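Local coordinates for hypothetical protein (PDB 1SFS) that is of unknown function but belongs to the Rv2525c-like, glycoside hydrolase-like family and may act as a bacterial lysozyme, at residues P53-R58 and R234-L239; A136-W141 and P152-D157. One frame throughout, in Å; residues are numbered along the deposited sequence.

Interaction 1 of 2, residues P53-R58 and R234-L239; sequences PKFWGR and RLLDFL
F55 and L236 form the closest CA pair across the contact, with 7.9 Å between F55 CA and L236 CA, a gap filled mainly by side chains. After a bend at K54 the chain runs extended through F55-R58. R234 to D237, by contrast, have helical phi/psi values, and the turn is closed by bonds three residues apart, from F238 N to L235 O (2.9 Å) and from L239 N to L236 O (3.1 Å). This curl carries L236 and L239 round to the same partner, F55.

F55 is the hub. Its CB points at the loop and meets L239 CD1 at 3.8 Å, the shortest approach in the contact. L236 CD2 lies 4.4 Å from F55 CD2. Both leucine methyls come to the ring obliquely. L239 reaches F55 because its chain is extended at the end, with CD1 anti to CA (chi2 -174°). L236 uses its other branch: CD2 turns inward and also comes within 4.5 Å of K54 O. The 147 Å² buried is modest and essentially apolar. K54 starts toward the loop but its end leads off, NZ bonding to Y52 O and forming a salt bridge with E195.

The carbonyl O of L239 accepts hydrogen bonds from the lysine ends of K84 and K121. Alternation along strand 55-59 sends W56 the other way, against helix 40-49, while its backbone pairs with strand 84-89 and that of F55 with strand 29-33. On the loop's side, F55 and L235 both touch V214 of strand 211-218, so the C-terminal turn packs against residues from two separate strands of the sheet.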
ATOM      1  N   PRO A  53     -10.457 -12.163   3.144  1.00 10.55           N
ATOM      2  CA  PRO A  53      -9.661 -10.935   3.269  1.00  9.87           C
ATOM      3  C   PRO A  53     -10.548  -9.783   3.649  1.00 10.01           C
ATOM      4  O   PRO A  53     -11.636  -9.613   3.075  1.00 12.28           O
ATOM      5  CB  PRO A  53      -9.057 -10.811   1.888  1.00 10.99           C
ATOM      6  CG  PRO A  53     -10.136 -11.375   0.987  1.00 11.46           C
ATOM      7  CD  PRO A  53     -10.714 -12.536   1.754  1.00 11.38           C
ATOM      8  N   LYS A  54     -10.094  -8.913   4.541  1.00  9.54           N
ATOM      9  CA  LYS A  54     -10.833  -7.712   4.883  1.00  9.97           C
ATOM     10  C   LYS A  54     -10.440  -6.544   3.975  1.00  8.74           C
ATOM     11  O   LYS A  54     -11.195  -5.560   3.869  1.00  9.42           O
ATOM     12  CB  LYS A  54     -10.680  -7.351   6.346  1.00 12.09           C
ATOM     13  CG  LYS A  54     -11.041  -8.460   7.286  1.00 17.24           C
ATOM     14  CD  LYS A  54     -12.227  -9.345   6.955  1.00 23.14           C
ATOM     15  CE  LYS A  54     -12.504 -10.521   7.902  1.00 28.13           C
ATOM     16  NZ  LYS A  54     -11.374 -11.581   7.959  1.00 20.56           N
ATOM     17  N   PHE A  55      -9.305  -6.658   3.316  1.00  8.14           N
ATOM     18  CA  PHE A  55      -8.800  -5.661   2.410  1.00  7.67           C
ATOM     19  C   PHE A  55      -7.980  -6.368   1.350  1.00  7.11           C
ATOM     20  O   PHE A  55      -7.496  -7.485   1.581  1.00  7.87           O
ATOM     21  CB  PHE A  55      -8.011  -4.551   3.111  1.00  8.06           C
ATOM     22  CG  PHE A  55      -6.786  -5.060   3.869  1.00  8.05           C
ATOM     23  CD1 PHE A  55      -5.551  -5.095   3.238  1.00  8.62           C
ATOM     24  CD2 PHE A  55      -6.891  -5.522   5.157  1.00  9.11           C
ATOM     25  CE1 PHE A  55      -4.447  -5.581   3.926  1.00  9.44           C
ATOM     26  CE2 PHE A  55      -5.762  -6.006   5.851  1.00  9.22           C
ATOM     27  CZ  PHE A  55      -4.548  -6.018   5.233  1.00  9.77           C
ATOM     28  N   TRP A  56      -7.842  -5.697   0.210  1.00  7.15           N
ATOM     29  CA  TRP A  56      -7.155  -6.294  -0.944  1.00  6.74           C
ATOM     30  C   TRP A  56      -6.349  -5.202  -1.611  1.00  6.84           C
ATOM     31  O   TRP A  56      -6.919  -4.247  -2.168  1.00  7.83           O
ATOM     32  CB  TRP A  56      -8.161  -6.950  -1.872  1.00  7.44           C
ATOM     33  CG  TRP A  56      -7.553  -7.966  -2.821  1.00  7.06           C
ATOM     34  CD1 TRP A  56      -6.483  -7.809  -3.645  1.00  7.60           C
ATOM     35  CD2 TRP A  56      -8.016  -9.310  -3.025  1.00  7.29           C
ATOM     36  NE1 TRP A  56      -6.234  -8.973  -4.320  1.00  7.37           N
ATOM     37  CE2 TRP A  56      -7.156  -9.891  -3.971  1.00  7.38           C
ATOM     38  CE3 TRP A  56      -9.039 -10.072  -2.479  1.00  8.51           C
ATOM     39  CZ2 TRP A  56      -7.334 -11.213  -4.394  1.00  8.33           C
ATOM     40  CZ3 TRP A  56      -9.210 -11.377  -2.904  1.00  9.33           C
ATOM     41  CH2 TRP A  56      -8.358 -11.924  -3.852  1.00  9.27           C
ATOM     42  N   GLY A  57      -5.031  -5.295  -1.571  1.00  6.72           N
ATOM     43  CA  GLY A  57      -4.143  -4.346  -2.215  1.00  6.89           C
ATOM     44  C   GLY A  57      -4.153  -4.548  -3.735  1.00  6.50           C
ATOM     45  O   GLY A  57      -3.982  -5.658  -4.215  1.00  7.24           O
ATOM     46  N   ARG A  58      -4.359  -3.456  -4.437  1.00  6.89           N
ATOM     47  CA  ARG A  58      -4.465  -3.455  -5.881  1.00  6.72           C
ATOM     48  C   ARG A  58      -3.868  -2.188  -6.443  1.00  7.49           C
ATOM     49  O   ARG A  58      -3.777  -1.158  -5.780  1.00  8.74           O
ATOM     50  CB  ARG A  58      -5.936  -3.550  -6.305  1.00  7.43           C
ATOM     51  CG  ARG A  58      -6.556  -4.916  -6.059  1.00  7.56           C
ATOM     52  CD  ARG A  58      -5.966  -6.014  -6.979  1.00  7.47           C
ATOM     53  NE  ARG A  58      -6.320  -5.691  -8.356  1.00  8.01           N
ATOM     54  CZ  ARG A  58      -5.520  -5.269  -9.301  1.00  7.85           C
ATOM     55  NH1 ARG A  58      -4.181  -5.250  -9.140  1.00  8.52           N
ATOM     56  NH2 ARG A  58      -6.048  -4.868 -10.439  1.00  9.43           N
ATOM     57  N   ARG A 234      -7.221   0.762  12.480  0.69 15.78           N
ATOM     58  CA  ARG A 234      -7.380   2.137  12.036  0.69 15.27           C
ATOM     59  C   ARG A 234      -7.298   2.257  10.527  0.69 15.08           C
ATOM     60  O   ARG A 234      -7.848   3.187   9.915  0.69 20.17           O
ATOM     61  CB  ARG A 234      -6.348   3.064  12.747  0.69 16.39           C
ATOM     62  CG  ARG A 234      -6.695   3.285  14.221  0.69 17.83           C
ATOM     63  CD  ARG A 234      -5.561   4.010  14.932  0.69 19.71           C
ATOM     64  NE  ARG A 234      -4.435   3.113  15.133  0.69 17.69           N
ATOM     65  CZ  ARG A 234      -3.377   3.345  15.874  0.69 20.12           C
ATOM     66  NH1 ARG A 234      -3.262   4.497  16.540  0.69 24.30           N
ATOM     67  NH2 ARG A 234      -2.384   2.489  16.016  0.69 20.93           N
ATOM     68  N   LEU A 235      -6.624   1.290   9.874  1.00 12.84           N
ATOM     69  CA  LEU A 235      -6.490   1.381   8.425  1.00 12.80           C
ATOM     70  C   LEU A 235      -7.826   1.449   7.742  1.00 11.92           C
ATOM     71  O   LEU A 235      -7.992   2.125   6.712  1.00 11.69           O
ATOM     72  CB  LEU A 235      -5.695   0.190   7.939  1.00 11.85           C
ATOM     73  CG  LEU A 235      -5.444   0.136   6.437  1.00 13.05           C
ATOM     74  CD1 LEU A 235      -4.440   1.189   6.018  1.00 16.21           C
ATOM     75  CD2 LEU A 235      -4.969  -1.270   6.029  1.00 13.62           C
ATOM     76  N   LEU A 236      -8.801   0.685   8.230  1.00 13.75           N
ATOM     77  CA  LEU A 236      -9.972   0.399   7.395  1.00 13.58           C
ATOM     78  C   LEU A 236     -10.799   1.606   7.081  1.00 12.78           C
ATOM     79  O   LEU A 236     -11.354   1.695   5.992  1.00 13.47           O
ATOM     80  CB  LEU A 236     -10.797  -0.684   8.068  1.00 17.43           C
ATOM     81  CG  LEU A 236     -10.190  -2.077   8.205  1.00 21.28           C
ATOM     82  CD1 LEU A 236     -11.157  -3.002   8.931  1.00 26.89           C
ATOM     83  CD2 LEU A 236      -9.735  -2.571   6.834  1.00 24.70           C
ATOM     84  N   ASP A 237     -10.864   2.564   7.977  0.58 13.89           N
ATOM     85  CA  ASP A 237     -11.616   3.799   7.723  0.58 14.23           C
ATOM     86  C   ASP A 237     -11.007   4.660   6.650  0.58 13.32           C
ATOM     87  O   ASP A 237     -11.666   5.597   6.204  0.58 16.75           O
ATOM     88  CB  ASP A 237     -11.714   4.623   9.019  0.58 19.61           C
ATOM     89  CG  ASP A 237     -12.896   4.114   9.828  0.58 23.66           C
ATOM     90  OD1 ASP A 237     -13.619   3.231   9.353  0.58 28.34           O
ATOM     91  OD2 ASP A 237     -13.045   4.634  10.949  0.58 28.73           O
ATOM     92  N   PHE A 238      -9.784   4.357   6.232  1.00 10.11           N
ATOM     93  CA  PHE A 238      -9.109   5.067   5.163  1.00 10.34           C
ATOM     94  C   PHE A 238      -9.047   4.274   3.882  1.00  9.65           C
ATOM     95  O   PHE A 238      -8.342   4.677   2.955  1.00 10.27           O
ATOM     96  CB  PHE A 238      -7.734   5.531   5.654  1.00 11.08           C
ATOM     97  CG  PHE A 238      -7.858   6.538   6.769  1.00 11.64           C
ATOM     98  CD1 PHE A 238      -7.781   6.134   8.081  1.00 13.26           C
ATOM     99  CD2 PHE A 238      -8.105   7.860   6.495  1.00 14.01           C
ATOM    100  CE1 PHE A 238      -7.922   7.053   9.099  1.00 16.15           C
ATOM    101  CE2 PHE A 238      -8.232   8.789   7.485  1.00 15.97           C
ATOM    102  CZ  PHE A 238      -8.157   8.367   8.788  1.00 17.23           C
ATOM    103  N   LEU A 239      -9.780   3.175   3.811  1.00 10.70           N
ATOM    104  CA  LEU A 239      -9.912   2.372   2.600  1.00 11.54           C
ATOM    105  C   LEU A 239     -11.327   2.419   2.068  1.00 13.05           C
ATOM    106  O   LEU A 239     -12.244   2.718   2.834  1.00 13.88           O
ATOM    107  CB  LEU A 239      -9.505   0.914   2.852  1.00 12.20           C
ATOM    108  CG  LEU A 239      -8.110   0.690   3.425  1.00 12.01           C
ATOM    109  CD1 LEU A 239      -7.786  -0.800   3.483  1.00 14.46           C
ATOM    110  CD2 LEU A 239      -6.991   1.372   2.705  1.00 13.69           C
TER

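Interaction 2 of 2, residues A136-W141 and P152-D157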
ATOM      1  N   ALA A 136      13.312  14.381   0.013  1.00  8.73           N
ATOM      2  CA  ALA A 136      12.536  15.337  -0.777  1.00  9.28           C
ATOM      3  C   ALA A 136      11.385  14.668  -1.501  1.00  8.26           C
ATOM      4  O   ALA A 136      10.321  15.266  -1.635  1.00  8.67           O
ATOM      5  CB  ALA A 136      13.445  16.100  -1.757  1.00 11.27           C
ATOM      6  N   TRP A 137      11.598  13.475  -2.023  1.00  8.36           N
ATOM      7  CA  TRP A 137      10.510  12.775  -2.716  1.00  8.25           C
ATOM      8  C   TRP A 137       9.366  12.477  -1.756  1.00  7.71           C
ATOM      9  O   TRP A 137       8.198  12.669  -2.072  1.00  7.92           O
ATOM     10  CB  TRP A 137      11.053  11.486  -3.350  1.00  8.53           C
ATOM     11  CG  TRP A 137      10.122  10.801  -4.282  1.00  8.71           C
ATOM     12  CD1 TRP A 137      10.231  10.877  -5.664  1.00  9.86           C
ATOM     13  CD2 TRP A 137       9.010   9.969  -4.009  1.00  8.63           C
ATOM     14  NE1 TRP A 137       9.242  10.128  -6.244  1.00  9.93           N
ATOM     15  CE2 TRP A 137       8.479   9.572  -5.268  1.00  9.32           C
ATOM     16  CE3 TRP A 137       8.368   9.493  -2.880  1.00  9.21           C
ATOM     17  CZ2 TRP A 137       7.355   8.738  -5.386  1.00 10.74           C
ATOM     18  CZ3 TRP A 137       7.252   8.681  -2.996  1.00 10.55           C
ATOM     19  CH2 TRP A 137       6.768   8.336  -4.244  1.00 11.24           C
ATOM     20  N   ILE A 138       9.714  11.970  -0.570  1.00  7.77           N
ATOM     21  CA  ILE A 138       8.715  11.656   0.449  1.00  7.56           C
ATOM     22  C   ILE A 138       7.952  12.911   0.837  1.00  7.46           C
ATOM     23  O   ILE A 138       6.713  12.886   0.945  1.00  8.09           O
ATOM     24  CB  ILE A 138       9.345  10.968   1.640  1.00  7.84           C
ATOM     25  CG1 ILE A 138       9.902   9.611   1.260  1.00  9.26           C
ATOM     26  CG2 ILE A 138       8.349  10.851   2.794  1.00  8.90           C
ATOM     27  CD1 ILE A 138      10.612   8.851   2.331  1.00 11.20           C
ATOM     28  N   ALA A 139       8.650  14.012   1.062  1.00  8.07           N
ATOM     29  CA  ALA A 139       7.990  15.273   1.350  1.00  8.15           C
ATOM     30  C   ALA A 139       7.010  15.644   0.259  1.00  7.98           C
ATOM     31  O   ALA A 139       5.886  16.066   0.562  1.00  8.62           O
ATOM     32  CB  ALA A 139       9.036  16.394   1.507  1.00 10.08           C
ATOM     33  N   ALA A 140       7.423  15.541  -1.008  1.00  8.05           N
ATOM     34  CA  ALA A 140       6.528  15.909  -2.096  1.00  8.76           C
ATOM     35  C   ALA A 140       5.314  15.010  -2.150  1.00  8.27           C
ATOM     36  O   ALA A 140       4.206  15.473  -2.452  1.00  8.86           O
ATOM     37  CB  ALA A 140       7.286  15.854  -3.425  1.00  9.95           C
ATOM     38  N   TRP A 141       5.498  13.720  -1.942  1.00  7.81           N
ATOM     39  CA  TRP A 141       4.340  12.798  -1.934  1.00  8.04           C
ATOM     40  C   TRP A 141       3.324  13.233  -0.926  1.00  8.10           C
ATOM     41  O   TRP A 141       2.129  13.379  -1.194  1.00  9.16           O
ATOM     42  CB  TRP A 141       4.893  11.378  -1.734  1.00  8.29           C
ATOM     43  CG  TRP A 141       3.803  10.325  -1.635  1.00  7.16           C
ATOM     44  CD1 TRP A 141       3.356   9.757  -0.508  1.00  7.91           C
ATOM     45  CD2 TRP A 141       3.106   9.717  -2.722  1.00  7.38           C
ATOM     46  NE1 TRP A 141       2.357   8.839  -0.793  1.00  8.03           N
ATOM     47  CE2 TRP A 141       2.206   8.792  -2.131  1.00  7.28           C
ATOM     48  CE3 TRP A 141       3.152   9.830  -4.109  1.00  8.60           C
ATOM     49  CZ2 TRP A 141       1.345   8.020  -2.918  1.00  8.44           C
ATOM     50  CZ3 TRP A 141       2.299   9.046  -4.853  1.00  9.93           C
ATOM     51  CH2 TRP A 141       1.417   8.156  -4.249  1.00  9.54           C
ATOM     52  N   PRO A 152      -1.566  10.240   2.294  1.00  7.83           N
ATOM     53  CA  PRO A 152      -0.368   9.562   1.772  1.00  7.25           C
ATOM     54  C   PRO A 152      -0.067   8.267   2.491  1.00  7.07           C
ATOM     55  O   PRO A 152       0.106   8.213   3.702  1.00  9.04           O
ATOM     56  CB  PRO A 152       0.744  10.592   2.009  1.00  8.62           C
ATOM     57  CG  PRO A 152       0.260  11.461   3.106  1.00  9.64           C
ATOM     58  CD  PRO A 152      -1.236  11.493   3.006  1.00  9.36           C
ATOM     59  N   GLY A 153       0.072   7.217   1.707  1.00  6.77           N
ATOM     60  CA  GLY A 153       0.594   5.942   2.171  1.00  6.71           C
ATOM     61  C   GLY A 153       1.953   5.675   1.579  1.00  6.14           C
ATOM     62  O   GLY A 153       2.258   6.129   0.452  1.00  6.84           O
ATOM     63  N   LEU A 154       2.785   4.931   2.291  1.00  6.62           N
ATOM     64  CA  LEU A 154       4.109   4.545   1.838  1.00  6.70           C
ATOM     65  C   LEU A 154       4.252   3.045   2.050  1.00  6.59           C
ATOM     66  O   LEU A 154       4.201   2.601   3.193  1.00  7.63           O
ATOM     67  CB  LEU A 154       5.182   5.288   2.635  1.00  7.33           C
ATOM     68  CG  LEU A 154       5.132   6.810   2.538  1.00  8.31           C
ATOM     69  CD1 LEU A 154       5.935   7.454   3.660  1.00  9.60           C
ATOM     70  CD2 LEU A 154       5.602   7.286   1.192  1.00 10.30           C
ATOM     71  N   TYR A 155       4.380   2.250   0.985  0.55  7.23           N
ATOM     72  CA  TYR A 155       4.719   0.827   1.044  0.55  7.25           C
ATOM     73  C   TYR A 155       6.221   0.771   0.857  0.55  7.79           C
ATOM     74  O   TYR A 155       6.741   1.223  -0.161  0.55  8.28           O
ATOM     75  CB  TYR A 155       4.080  -0.021  -0.023  0.55  8.51           C
ATOM     76  CG  TYR A 155       4.617  -1.426  -0.219  0.55  8.13           C
ATOM     77  CD1 TYR A 155       4.205  -2.480   0.608  0.55  9.39           C
ATOM     78  CD2 TYR A 155       5.541  -1.733  -1.229  0.55 10.98           C
ATOM     79  CE1 TYR A 155       4.697  -3.777   0.414  0.55 10.04           C
ATOM     80  CE2 TYR A 155       6.011  -3.006  -1.420  0.55 11.07           C
ATOM     81  CZ  TYR A 155       5.576  -4.023  -0.600  0.55 10.36           C
ATOM     82  OH  TYR A 155       6.111  -5.318  -0.811  0.55 11.05           O
ATOM     83  N   ALA A 156       6.861   0.179   1.857  1.00  7.82           N
ATOM     84  CA  ALA A 156       8.321   0.202   1.856  1.00  8.99           C
ATOM     85  C   ALA A 156       8.855  -0.802   2.852  1.00  9.08           C
ATOM     86  O   ALA A 156       8.156  -1.297   3.723  1.00  9.68           O
ATOM     87  CB  ALA A 156       8.815   1.577   2.170  1.00 12.69           C
ATOM     88  N   ASP A 157      10.147  -1.060   2.713  1.00 10.76           N
ATOM     89  CA  ASP A 157      10.895  -1.910   3.629  1.00 10.74           C
ATOM     90  C   ASP A 157      11.755  -1.032   4.522  1.00 10.80           C
ATOM     91  O   ASP A 157      12.742  -0.467   4.047  1.00 12.10           O
ATOM     92  CB  ASP A 157      11.760  -2.869   2.841  1.00 13.84           C
ATOM     93  CG  ASP A 157      12.426  -3.919   3.651  1.00 14.92           C
ATOM     94  OD1 ASP A 157      12.637  -3.656   4.882  1.00 15.11           O
ATOM     95  OD2 ASP A 157      12.754  -5.002   3.111  1.00 18.67           O
TER
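P152, at the start of the walk along the strand, sets its ring against the indole of W141, with P152 CB 3.7 Å from W141 NE1; the two side chains cross obliquely. W141 CA and P152 CA, 6.8 Å apart, are also the closest CA pair across the contact.

G153 follows, and it takes part through its backbone. W141 NE1 donates to G153 O at 3.0 Å, but the N-H...O angle of 125° makes the bond weak. The carbonyl approaches the indole obliquely, whereas G153 N lies in the ring plane at its edge. A CB on G153 would point away from the helix.

L154 resumes the apolar contact. Its CD2 is 3.7 Å from W141 CD1, the leucine and the indole lying alongside each other, pointing opposite ways, while its other methyl, CD1, lies 4.3 Å from I138 CG2. One leucine thus spans residues a helical turn apart. The indole gets there because W141 CG is anti to the backbone N (chi1 177°), which carries the ring from the helix down to the strand. An alanine in place of W141 is likely to leave a gap beside P152 and L154 and G153 O without its indole donor.

Neighbouring helices lie beside them: W141 touches A105 and A108 of helix 98-114, while I138 meets F163 and A166, and L154 meets Y167, of helix 163-173. Helix 136-141 and strand 152-156 run at 142° with axes 9.7 Å apart, a separation usual for a helix layered on a sheet. Strand 122-126, helix 135-145 and strand 151-156 form a beta-alpha-beta crossover, whose two strands are parallel neighbours, a unit of the alternating beta/alpha sheet of this glycoside hydrolase-like domain.

Both contacts reach the same sheet, but they lie on opposite sides of the chain's centre, their own centres 18 Å apart and their nearest atoms about 8 Å apart without touching. Interaction 2 is nested within the loop of chain that interaction 1 closes. Its five touching residues are all buried and it joins elements close in sequence, with a helix laid on its own strand. Interaction 1 is only partly buried, with two of four touching residues buried, and brings an early strand to the C-terminal turn across 176 residues. The chemistry differs accordingly: aliphatic methyls round a phenylalanine in one, an indole combining apolar packing with a weak backbone bond in the other.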